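Side-chain contacts in putative aminooxidase (Propionibacterium acnes, PDB 2BA9), which probably isomerises polyunsaturated fatty acids with the help of bound flavin-adenine dinucleotide, yielding conjugated linoleic acid: residues 156-161 against 171-176; 178-183 against 369-374; 182-187 against 405-410. All coordinates share one frame; numbering follows the deposited sequence.

How the contacts relate
All three contacts are largely buried, but contact 1 lies farther out, its centre about 17 Å from the centre of the chain against about 8 Å for the other two. Contacts 2 and 3 use overlapping parts of helix 178-184, with Leu-182 and Lys-183 in common, and meet where the rings of Phe-371 and Phe-405 touch. Contact 1 packs on the same helix through Trp-161 and Phe-173, which both reach Val-181. The chemistry shifts with place: an aromatic side chain against an arginine and a helix end in 156-161/171-176, an aromatic cluster with one hydrogen bond between the segments in 178-183/369-374, and ring packing beside a sodium site and the flavin in 182-187/405-410.

Contact 1 (156-161 against 171-176); sequences AARDLW and GHFDNV
Phe-173, in the loop between helices 166-170 and 178-184, runs its ring along the side of helix 158-161, with Arg-158 at its base and Trp-161 at its far end. CZ of Phe-173 stands 3.7 Å from the carbonyl O of Trp-161, near the ring plane, and 3.9 Å from Trp-161 CB. The carbonyl O of Arg-158 also lies at this ring edge, 3.9 Å from CE1 of Phe-173. Arg-158 passes the phenyl group in the opposite direction: its CB packs on CD1, while NH2 comes within 3.9 Å of Phe-173 CB. The guanidinium turns one face to CD1, its plane 81° from that of the ring. A bend at chi3 (-49°) turns the end of the arginine toward the base of the phenylalanine; its NE forms a salt bridge with Asp-146. The indole of Trp-161 leads away from this packing, and its NE1 is hydrogen-bonded to the carbonyl O of Leu-185. Farther out, Phe-145 meets the rings of both Trp-161 and Phe-173, and backbone bonding between Phe-173 and Asp-146 ties the loop to helix 145-151. To the carbonyl oxygens near its plane the phenyl ring would offer its slightly positive rim, probably a weakly favourable electrostatic fit that supplements the apolar packing.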
# COMPACT_ATOMS: atom_id res chain seq x y z
N ALA A 156 -3.81 11.62 21.75
CA ALA A 156 -2.34 11.55 21.83
C ALA A 156 -1.73 10.29 21.17
O ALA A 156 -0.55 10.28 20.81
CB ALA A 156 -1.88 11.65 23.28
N ALA A 157 -2.53 9.25 20.99
CA ALA A 157 -2.06 8.05 20.29
C ALA A 157 -1.53 8.32 18.87
O ALA A 157 -0.66 7.59 18.36
CB ALA A 157 -3.16 6.98 20.26
N ARG A 158 -2.06 9.37 18.24
CA ARG A 158 -1.73 9.74 16.86
C ARG A 158 -0.25 10.04 16.65
O ARG A 158 0.26 9.84 15.55
CB ARG A 158 -2.55 10.96 16.41
CG ARG A 158 -2.00 12.29 16.93
CD ARG A 158 -2.98 13.45 16.78
NE ARG A 158 -3.60 13.59 15.45
CZ ARG A 158 -2.99 14.05 14.36
NH1 ARG A 158 -1.71 14.38 14.39
NH2 ARG A 158 -3.65 14.17 13.21
N ASP A 159 0.43 10.56 17.67
CA ASP A 159 1.86 10.84 17.58
C ASP A 159 2.68 9.59 17.26
O ASP A 159 3.68 9.66 16.56
CB ASP A 159 2.38 11.45 18.88
CG ASP A 159 1.95 12.90 19.07
OD1 ASP A 159 0.91 13.33 18.52
OD2 ASP A 159 2.69 13.61 19.77
N LEU A 160 2.26 8.45 17.80
CA LEU A 160 2.91 7.16 17.49
C LEU A 160 2.46 6.62 16.13
O LEU A 160 3.28 6.26 15.31
CB LEU A 160 2.60 6.12 18.58
CG LEU A 160 3.39 4.80 18.46
CD1 LEU A 160 4.83 4.99 18.88
CD2 LEU A 160 2.77 3.71 19.28
N TRP A 161 1.16 6.58 15.91
CA TRP A 161 0.56 5.97 14.71
C TRP A 161 0.87 6.71 13.41
O TRP A 161 0.88 6.11 12.34
CB TRP A 161 -0.96 5.86 14.88
CG TRP A 161 -1.44 4.47 15.15
CD1 TRP A 161 -1.90 3.58 14.23
CD2 TRP A 161 -1.53 3.82 16.42
NE1 TRP A 161 -2.26 2.41 14.84
CE2 TRP A 161 -2.04 2.53 16.19
CE3 TRP A 161 -1.21 4.19 17.73
CZ2 TRP A 161 -2.26 1.61 17.22
CZ3 TRP A 161 -1.41 3.29 18.75
CH2 TRP A 161 -1.93 2.01 18.49
N GLY A 171 -1.89 9.19 3.85
CA GLY A 171 -2.79 10.32 4.03
C GLY A 171 -2.95 10.70 5.48
O GLY A 171 -2.17 10.29 6.32
N HIS A 172 -3.99 11.47 5.76
CA HIS A 172 -4.07 12.21 7.00
C HIS A 172 -5.25 11.79 7.87
O HIS A 172 -6.34 11.54 7.37
CB HIS A 172 -4.08 13.71 6.70
CG HIS A 172 -2.82 14.20 6.06
ND1 HIS A 172 -2.50 13.93 4.75
CD2 HIS A 172 -1.77 14.89 6.56
CE1 HIS A 172 -1.33 14.47 4.46
NE2 HIS A 172 -0.86 15.06 5.55
N PHE A 173 -5.00 11.73 9.18
CA PHE A 173 -5.96 11.24 10.17
C PHE A 173 -7.21 12.12 10.33
O PHE A 173 -8.22 11.66 10.89
CB PHE A 173 -5.27 11.09 11.53
CG PHE A 173 -4.25 9.97 11.61
CD1 PHE A 173 -3.27 10.00 12.60
CD2 PHE A 173 -4.26 8.88 10.73
CE1 PHE A 173 -2.31 8.99 12.71
CE2 PHE A 173 -3.30 7.85 10.84
CZ PHE A 173 -2.33 7.91 11.83
N ASP A 174 -7.14 13.36 9.88
CA ASP A 174 -8.31 14.24 9.89
C ASP A 174 -9.45 13.74 8.96
O ASP A 174 -10.60 14.14 9.12
CB ASP A 174 -7.91 15.68 9.52
CG ASP A 174 -7.39 15.79 8.08
OD1 ASP A 174 -6.15 15.70 7.90
OD2 ASP A 174 -8.21 15.97 7.15
N ASN A 175 -9.11 12.87 8.00
CA ASN A 175 -10.09 12.36 7.05
C ASN A 175 -10.05 10.84 6.76
O ASN A 175 -11.09 10.25 6.51
CB ASN A 175 -9.99 13.14 5.74
CG ASN A 175 -8.66 12.95 5.06
OD1 ASN A 175 -8.52 12.10 4.21
ND2 ASN A 175 -7.67 13.75 5.43
N VAL A 176 -8.88 10.20 6.78
CA VAL A 176 -8.81 8.76 6.44
C VAL A 176 -9.48 7.92 7.52
O VAL A 176 -9.11 8.02 8.69
CB VAL A 176 -7.37 8.28 6.27
CG1 VAL A 176 -7.30 6.74 6.25
CG2 VAL A 176 -6.75 8.86 5.02

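Contact 2 (178-183 against 369-374); sequences AAYVLK and YYFPHV. With NA (sodium ion), chain B; FAD (flavin-adenine dinucleotide), chain D.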
# COMPACT_ATOMS: atom_id res chain seq x y z
N ALA A 178 -10.77 5.21 10.26
CA ALA A 178 -10.06 4.37 11.25
C ALA A 178 -9.80 2.93 10.79
O ALA A 178 -8.73 2.37 11.07
CB ALA A 178 -10.81 4.36 12.59
N ALA A 179 -10.76 2.36 10.08
CA ALA A 179 -10.69 0.96 9.60
C ALA A 179 -9.45 0.65 8.74
O ALA A 179 -8.89 -0.45 8.80
CB ALA A 179 -11.92 0.63 8.80
N TYR A 180 -9.05 1.60 7.92
CA TYR A 180 -7.83 1.42 7.14
C TYR A 180 -6.62 1.43 8.06
O TYR A 180 -5.77 0.55 7.97
CB TYR A 180 -7.71 2.51 6.06
CG TYR A 180 -8.82 2.47 5.04
CD1 TYR A 180 -8.93 1.39 4.15
CD2 TYR A 180 -9.75 3.49 4.95
CE1 TYR A 180 -9.94 1.34 3.21
CE2 TYR A 180 -10.77 3.46 4.00
CZ TYR A 180 -10.87 2.38 3.13
OH TYR A 180 -11.90 2.35 2.19
N VAL A 181 -6.56 2.40 8.96
CA VAL A 181 -5.37 2.61 9.79
C VAL A 181 -5.08 1.36 10.61
O VAL A 181 -3.95 0.87 10.62
CB VAL A 181 -5.53 3.82 10.76
CG1 VAL A 181 -4.26 3.98 11.67
CG2 VAL A 181 -5.85 5.13 9.96
N LEU A 182 -6.13 0.86 11.27
CA LEU A 182 -6.01 -0.19 12.27
C LEU A 182 -5.94 -1.62 11.68
O LEU A 182 -5.55 -2.56 12.39
CB LEU A 182 -7.13 -0.03 13.30
CG LEU A 182 -6.95 1.23 14.16
CD1 LEU A 182 -8.22 1.62 14.92
CD2 LEU A 182 -5.77 1.04 15.14
N LYS A 183 -6.29 -1.77 10.41
CA LYS A 183 -6.06 -3.01 9.66
C LYS A 183 -4.60 -3.15 9.22
O LYS A 183 -4.08 -4.27 9.17
CB LYS A 183 -7.02 -3.14 8.45
CG LYS A 183 -8.44 -3.49 8.87
CD LYS A 183 -9.42 -3.64 7.71
CE LYS A 183 -10.84 -3.78 8.22
NZ LYS A 183 -11.03 -4.95 9.15
N TYR A 369 0.14 5.86 -8.07
CA TYR A 369 -1.27 5.68 -7.74
C TYR A 369 -1.25 4.87 -6.46
O TYR A 369 -0.85 3.69 -6.44
CB TYR A 369 -2.01 4.94 -8.84
CG TYR A 369 -3.44 4.60 -8.52
CD1 TYR A 369 -4.48 5.46 -8.86
CD2 TYR A 369 -3.76 3.40 -7.89
CE1 TYR A 369 -5.81 5.12 -8.59
CE2 TYR A 369 -5.08 3.07 -7.61
CZ TYR A 369 -6.09 3.93 -7.95
OH TYR A 369 -7.38 3.58 -7.66
N TYR A 370 -1.68 5.52 -5.39
CA TYR A 370 -1.41 5.03 -4.06
C TYR A 370 -2.67 5.03 -3.23
O TYR A 370 -3.55 5.89 -3.40
CB TYR A 370 -0.36 5.93 -3.40
CG TYR A 370 0.39 5.26 -2.26
CD1 TYR A 370 1.28 4.23 -2.51
CD2 TYR A 370 0.21 5.67 -0.95
CE1 TYR A 370 1.96 3.61 -1.48
CE2 TYR A 370 0.90 5.06 0.10
CZ TYR A 370 1.78 4.02 -0.18
OH TYR A 370 2.47 3.41 0.81
N PHE A 371 -2.74 4.05 -2.34
CA PHE A 371 -3.79 3.91 -1.35
C PHE A 371 -5.19 4.25 -1.84
O PHE A 371 -5.78 5.23 -1.38
CB PHE A 371 -3.44 4.74 -0.09
CG PHE A 371 -4.42 4.55 1.05
CD1 PHE A 371 -4.97 3.29 1.34
CD2 PHE A 371 -4.80 5.62 1.83
CE1 PHE A 371 -5.85 3.10 2.40
CE2 PHE A 371 -5.71 5.45 2.89
CZ PHE A 371 -6.23 4.18 3.18
N PRO A 372 -5.74 3.44 -2.76
CA PRO A 372 -7.15 3.66 -3.07
C PRO A 372 -7.99 3.37 -1.84
O PRO A 372 -7.77 2.39 -1.13
CB PRO A 372 -7.45 2.63 -4.17
CG PRO A 372 -6.40 1.55 -3.97
CD PRO A 372 -5.18 2.31 -3.53
N HIS A 373 -8.96 4.24 -1.59
CA HIS A 373 -9.85 4.08 -0.46
C HIS A 373 -11.12 4.91 -0.69
O HIS A 373 -11.23 5.60 -1.71
CB HIS A 373 -9.15 4.47 0.84
CG HIS A 373 -8.74 5.91 0.90
ND1 HIS A 373 -7.64 6.40 0.24
CD2 HIS A 373 -9.26 6.95 1.60
CE1 HIS A 373 -7.50 7.69 0.50
NE2 HIS A 373 -8.47 8.05 1.33
N VAL A 374 -12.05 4.84 0.25
CA VAL A 374 -13.25 5.68 0.21
C VAL A 374 -13.34 6.55 1.47
O VAL A 374 -12.62 6.33 2.45
CB VAL A 374 -14.55 4.88 -0.03
CG1 VAL A 374 -14.51 4.20 -1.42
CG2 VAL A 374 -14.81 3.85 1.09
NA NA B . -3.58 -6.72 9.24
PA FAD D . 0.21 -2.63 -7.36
O1A FAD D . 1.43 -2.91 -6.53
O2A FAD D . -0.04 -1.19 -7.73
O5B FAD D . 0.34 -3.44 -8.74
C5B FAD D . -0.73 -3.35 -9.65
C4B FAD D . -0.33 -3.96 -10.98
O4B FAD D . -1.44 -3.90 -11.85
C3B FAD D . 0.84 -3.23 -11.62
O3B FAD D . 1.86 -4.15 -11.94
C2B FAD D . 0.23 -2.56 -12.82
O2B FAD D . 1.17 -2.33 -13.88
C1B FAD D . -0.97 -3.48 -13.11
N9A FAD D . -1.99 -2.76 -13.90
C8A FAD D . -2.59 -1.56 -13.59
N7A FAD D . -3.46 -1.23 -14.59
C5A FAD D . -3.42 -2.22 -15.53
C6A FAD D . -4.08 -2.41 -16.76
N6A FAD D . -5.23 -1.70 -17.01
N1A FAD D . -3.83 -3.57 -17.48
C2A FAD D . -2.90 -4.51 -17.04
N3A FAD D . -2.26 -4.31 -15.83
C4A FAD D . -2.49 -3.18 -15.10
N1 FAD D . 3.69 -1.93 1.36
C2 FAD D . 4.02 -2.56 2.54
O2 FAD D . 3.49 -3.64 2.83
N3 FAD D . 4.92 -1.98 3.41
C4 FAD D . 5.51 -0.77 3.08
O4 FAD D . 6.34 -0.28 3.87
C4X FAD D . 5.19 -0.13 1.88
N5 FAD D . 5.74 1.08 1.53
C5X FAD D . 5.55 1.64 0.28
C6 FAD D . 6.24 2.79 -0.10
C7 FAD D . 6.07 3.32 -1.37
C7M FAD D . 6.83 4.55 -1.75
C8 FAD D . 5.20 2.70 -2.27
C8M FAD D . 4.98 3.23 -3.65
C9 FAD D . 4.52 1.55 -1.88
C9A FAD D . 4.67 1.01 -0.60
N10 FAD D . 3.98 -0.14 -0.18
C10 FAD D . 4.28 -0.74 1.01
C1' FAD D . 2.69 -0.53 -0.83
C2' FAD D . 2.85 -1.76 -1.71
O2' FAD D . 3.97 -1.66 -2.58
C3' FAD D . 1.55 -1.93 -2.49
O3' FAD D . 0.45 -1.89 -1.59
C4' FAD D . 1.56 -3.23 -3.28
O4' FAD D . 2.48 -3.17 -4.36
C5' FAD D . 0.14 -3.51 -3.76
O5' FAD D . 0.16 -4.51 -4.74
P FAD D . -1.06 -4.62 -5.81
O1P FAD D . -0.80 -5.74 -6.80
O2P FAD D . -2.32 -4.82 -5.04
O3P FAD D . -1.08 -3.23 -6.62
O HOH W 1 -1.64 -5.62 9.95
O HOH W 2 -5.79 -7.04 8.31
O HOH W 3 -4.31 -6.57 11.23
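Helix 178-183 approaches the end of strand 359-373 most closely at Tyr-180 and His-373, whose CA atoms are 8.3 Å apart. Tyr-180 carries the helix side of the contact, its ring directed at the strand with CG beside the backbone N (chi1 -64°); with Phe-371 and His-373 it forms an aromatic cluster between helix and strand. Phe-371 brings the edge of its ring to the tyrosine in a T-shaped pair, planes at 88°, with Phe-371 CZ 3.6 Å from Tyr-180 CG. Farther along the same tyrosine, CB of His-373 sits over the face in a CH-pi contact, 3.5 Å from Tyr-180 CZ; the imidazole makes a second edge-to-face pair. Its ND1 donates to the carbonyl O of Phe-371 at 2.7 Å, nearly straight and in the imidazole plane, which fixes the rotation of the histidine and lays it against the Phe-371 ring. At the phenol end, Val-374 N donates to Tyr-180 OH over 3.2 Å, and that hydroxyl is also hydrogen-bonded to Tyr-384 OH. Val-374 O, at the edge of the tyrosine ring, is buried without a hydrogen-bond partner. On the strand, Tyr-370 sets its ring edge against FAD, CE1 lying 3.3 Å from C9. Strand 277-288 pairs with this strand through Tyr-370 and His-373, while helix 145-151 packs against helix 178-184 at Ala-178, Val-181 and Leu-182.

Contact 3 (182-187 against 405-410); sequences LKYLDF and FGNFDE. With NA (sodium ion), chain B; FAD (flavin-adenine dinucleotide), chain D.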
# COMPACT_ATOMS: atom_id res chain seq x y z
N LEU A 182 -6.13 0.86 11.27
CA LEU A 182 -6.01 -0.19 12.27
C LEU A 182 -5.94 -1.62 11.68
O LEU A 182 -5.55 -2.56 12.39
CB LEU A 182 -7.13 -0.03 13.30
CG LEU A 182 -6.95 1.23 14.16
CD1 LEU A 182 -8.22 1.62 14.92
CD2 LEU A 182 -5.77 1.04 15.14
N LYS A 183 -6.29 -1.77 10.41
CA LYS A 183 -6.06 -3.01 9.66
C LYS A 183 -4.60 -3.15 9.22
O LYS A 183 -4.08 -4.27 9.17
CB LYS A 183 -7.02 -3.14 8.45
CG LYS A 183 -8.44 -3.49 8.87
CD LYS A 183 -9.42 -3.64 7.71
CE LYS A 183 -10.84 -3.78 8.22
NZ LYS A 183 -11.03 -4.95 9.15
N TYR A 184 -3.95 -2.04 8.91
CA TYR A 184 -2.50 -1.98 8.71
C TYR A 184 -1.77 -1.91 10.05
O TYR A 184 -1.13 -2.88 10.48
CB TYR A 184 -2.16 -0.78 7.80
CG TYR A 184 -0.73 -0.26 7.84
CD1 TYR A 184 0.36 -1.11 8.07
CD2 TYR A 184 -0.47 1.09 7.62
CE1 TYR A 184 1.63 -0.62 8.12
CE2 TYR A 184 0.82 1.59 7.65
CZ TYR A 184 1.87 0.73 7.89
OH TYR A 184 3.16 1.20 7.93
N LEU A 185 -1.89 -0.77 10.72
CA LEU A 185 -1.27 -0.61 12.04
C LEU A 185 -2.20 -1.12 13.12
O LEU A 185 -2.74 -0.35 13.92
CB LEU A 185 -0.87 0.84 12.28
CG LEU A 185 0.31 1.36 11.45
CD1 LEU A 185 0.37 2.88 11.52
CD2 LEU A 185 1.64 0.77 11.91
N ASP A 186 -2.40 -2.43 13.14
CA ASP A 186 -3.07 -3.05 14.26
C ASP A 186 -2.10 -2.99 15.43
O ASP A 186 -0.92 -2.63 15.25
CB ASP A 186 -3.58 -4.47 13.96
CG ASP A 186 -2.49 -5.44 13.56
OD1 ASP A 186 -1.30 -5.08 13.44
OD2 ASP A 186 -2.85 -6.61 13.32
N PHE A 187 -2.57 -3.28 16.63
CA PHE A 187 -1.73 -2.99 17.79
C PHE A 187 -0.37 -3.71 17.71
O PHE A 187 0.65 -3.13 18.05
CB PHE A 187 -2.44 -3.31 19.10
CG PHE A 187 -1.77 -2.72 20.30
CD1 PHE A 187 -2.02 -1.41 20.68
CD2 PHE A 187 -0.85 -3.47 21.02
CE1 PHE A 187 -1.38 -0.86 21.78
CE2 PHE A 187 -0.22 -2.94 22.12
CZ PHE A 187 -0.47 -1.62 22.49
N PHE A 405 -6.17 -3.07 1.92
CA PHE A 405 -5.41 -1.89 2.30
C PHE A 405 -4.22 -1.80 1.37
O PHE A 405 -3.80 -2.81 0.80
CB PHE A 405 -4.96 -1.99 3.75
CG PHE A 405 -4.17 -0.82 4.21
CD1 PHE A 405 -4.80 0.37 4.52
CD2 PHE A 405 -2.78 -0.90 4.30
CE1 PHE A 405 -4.06 1.48 4.93
CE2 PHE A 405 -2.04 0.21 4.69
CZ PHE A 405 -2.68 1.39 5.02
N GLY A 406 -3.69 -0.59 1.22
CA GLY A 406 -2.54 -0.34 0.37
C GLY A 406 -1.21 -0.83 0.92
O GLY A 406 -0.26 -0.06 0.95
N ASN A 407 -1.13 -2.09 1.36
CA ASN A 407 0.17 -2.73 1.66
C ASN A 407 0.24 -4.14 1.10
O ASN A 407 -0.79 -4.72 0.75
CB ASN A 407 0.60 -2.57 3.15
CG ASN A 407 0.24 -3.75 4.09
OD1 ASN A 407 0.14 -4.92 3.71
ND2 ASN A 407 0.13 -3.42 5.37
N PHE A 408 1.46 -4.65 0.93
CA PHE A 408 1.63 -5.86 0.11
C PHE A 408 1.29 -7.16 0.86
O PHE A 408 0.93 -8.15 0.23
CB PHE A 408 2.99 -5.91 -0.63
CG PHE A 408 4.22 -5.90 0.25
CD1 PHE A 408 4.68 -7.07 0.86
CD2 PHE A 408 4.99 -4.75 0.37
CE1 PHE A 408 5.84 -7.07 1.63
CE2 PHE A 408 6.15 -4.75 1.15
CZ PHE A 408 6.56 -5.91 1.79
N ASP A 409 1.33 -7.15 2.18
CA ASP A 409 0.83 -8.31 2.90
C ASP A 409 -0.70 -8.34 2.87
O ASP A 409 -1.30 -9.40 2.71
CB ASP A 409 1.31 -8.35 4.34
CG ASP A 409 0.89 -9.61 5.06
OD1 ASP A 409 1.45 -10.70 4.76
OD2 ASP A 409 -0.03 -9.51 5.91
N GLU A 410 -1.31 -7.17 2.99
CA GLU A 410 -2.77 -7.09 3.08
C GLU A 410 -3.40 -7.55 1.78
O GLU A 410 -4.38 -8.32 1.81
CB GLU A 410 -3.24 -5.68 3.44
CG GLU A 410 -2.94 -5.27 4.89
CD GLU A 410 -3.72 -6.09 5.94
OE1 GLU A 410 -4.93 -6.32 5.77
OE2 GLU A 410 -3.11 -6.48 6.97
NA NA B . -3.58 -6.72 9.24
PA FAD D . 0.21 -2.63 -7.36
O1A FAD D . 1.43 -2.91 -6.53
O2A FAD D . -0.04 -1.19 -7.73
O5B FAD D . 0.34 -3.44 -8.74
C5B FAD D . -0.73 -3.35 -9.65
C4B FAD D . -0.33 -3.96 -10.98
O4B FAD D . -1.44 -3.90 -11.85
C3B FAD D . 0.84 -3.23 -11.62
O3B FAD D . 1.86 -4.15 -11.94
C2B FAD D . 0.23 -2.56 -12.82
O2B FAD D . 1.17 -2.33 -13.88
C1B FAD D . -0.97 -3.48 -13.11
N9A FAD D . -1.99 -2.76 -13.90
C8A FAD D . -2.59 -1.56 -13.59
N7A FAD D . -3.46 -1.23 -14.59
C5A FAD D . -3.42 -2.22 -15.53
C6A FAD D . -4.08 -2.41 -16.76
N6A FAD D . -5.23 -1.70 -17.01
N1A FAD D . -3.83 -3.57 -17.48
C2A FAD D . -2.90 -4.51 -17.04
N3A FAD D . -2.26 -4.31 -15.83
C4A FAD D . -2.49 -3.18 -15.10
N1 FAD D . 3.69 -1.93 1.36
C2 FAD D . 4.02 -2.56 2.54
O2 FAD D . 3.49 -3.64 2.83
N3 FAD D . 4.92 -1.98 3.41
C4 FAD D . 5.51 -0.77 3.08
O4 FAD D . 6.34 -0.28 3.87
C4X FAD D . 5.19 -0.13 1.88
N5 FAD D . 5.74 1.08 1.53
C5X FAD D . 5.55 1.64 0.28
C6 FAD D . 6.24 2.79 -0.10
C7 FAD D . 6.07 3.32 -1.37
C7M FAD D . 6.83 4.55 -1.75
C8 FAD D . 5.20 2.70 -2.27
C8M FAD D . 4.98 3.23 -3.65
C9 FAD D . 4.52 1.55 -1.88
C9A FAD D . 4.67 1.01 -0.60
N10 FAD D . 3.98 -0.14 -0.18
C10 FAD D . 4.28 -0.74 1.01
C1' FAD D . 2.69 -0.53 -0.83
C2' FAD D . 2.85 -1.76 -1.71
O2' FAD D . 3.97 -1.66 -2.58
C3' FAD D . 1.55 -1.93 -2.49
O3' FAD D . 0.45 -1.89 -1.59
C4' FAD D . 1.56 -3.23 -3.28
O4' FAD D . 2.48 -3.17 -4.36
C5' FAD D . 0.14 -3.51 -3.76
O5' FAD D . 0.16 -4.51 -4.74
P FAD D . -1.06 -4.62 -5.81
O1P FAD D . -0.80 -5.74 -6.80
O2P FAD D . -2.32 -4.82 -5.04
O3P FAD D . -1.08 -3.23 -6.62
O HOH W 1 -1.64 -5.62 9.95
O HOH W 3 -4.31 -6.57 11.23
O HOH W 2 -5.79 -7.04 8.31
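Tyr-184 lays its CB over one face of the Phe-405 ring in a CH-pi contact, 3.3 Å from Phe-405 CE2. The ring planes differ by 27°, but the tyrosine ring is displaced to one side, so this is not a full face-to-face stack; tyrosine CD2 lies 3.4 Å from Phe-405 CZ. Leu-185 CG fills one face of the tyrosine ring over its centre. Asn-407 meets the tyrosine obliquely, its amide plane 88° from the ring and ND2 3.6 Å from CD1. With CG trans to the backbone N (chi1 160°), the tyrosine extends past Phe-405, and its OH bonds to the carbonyl O of Pro-164. Asn-407 also serves as the N-cap of helix 408-423: its OD1 accepts from Glu-410 N at 2.8 Å. Just inside that cap, Phe-408 N donates to the flavin O2 over 3.0 Å, and the same O2 lies over a face of the Phe-408 ring. The start of this helix thus presents a backbone N-H to the pyrimidine end of the isoalloxazine, where the helix dipole would probably favour negative charge on O2. Glu-410, in the first turn of the helix, directs its carboxylate to the sodium ion by a bend at chi2. Its OE2 coordinates the ion at 2.3 Å alongside Lys-183 O and three waters. The two protein oxygens are 3.3 Å apart, brought close by the shared cation, which would offset the repulsion expected between them. The waters donate one each to Tyr-184 O and Asp-186 OD2, which form a second shell, and to Glu-410 OE1, the other oxygen of the coordinating carboxylate, also gripped by Asn-131 ND2. Lys-183 leads its NZ away from the metal, where it is hydrogen-bonded to the carbonyl oxygens of Tyr-128 and Ala-130.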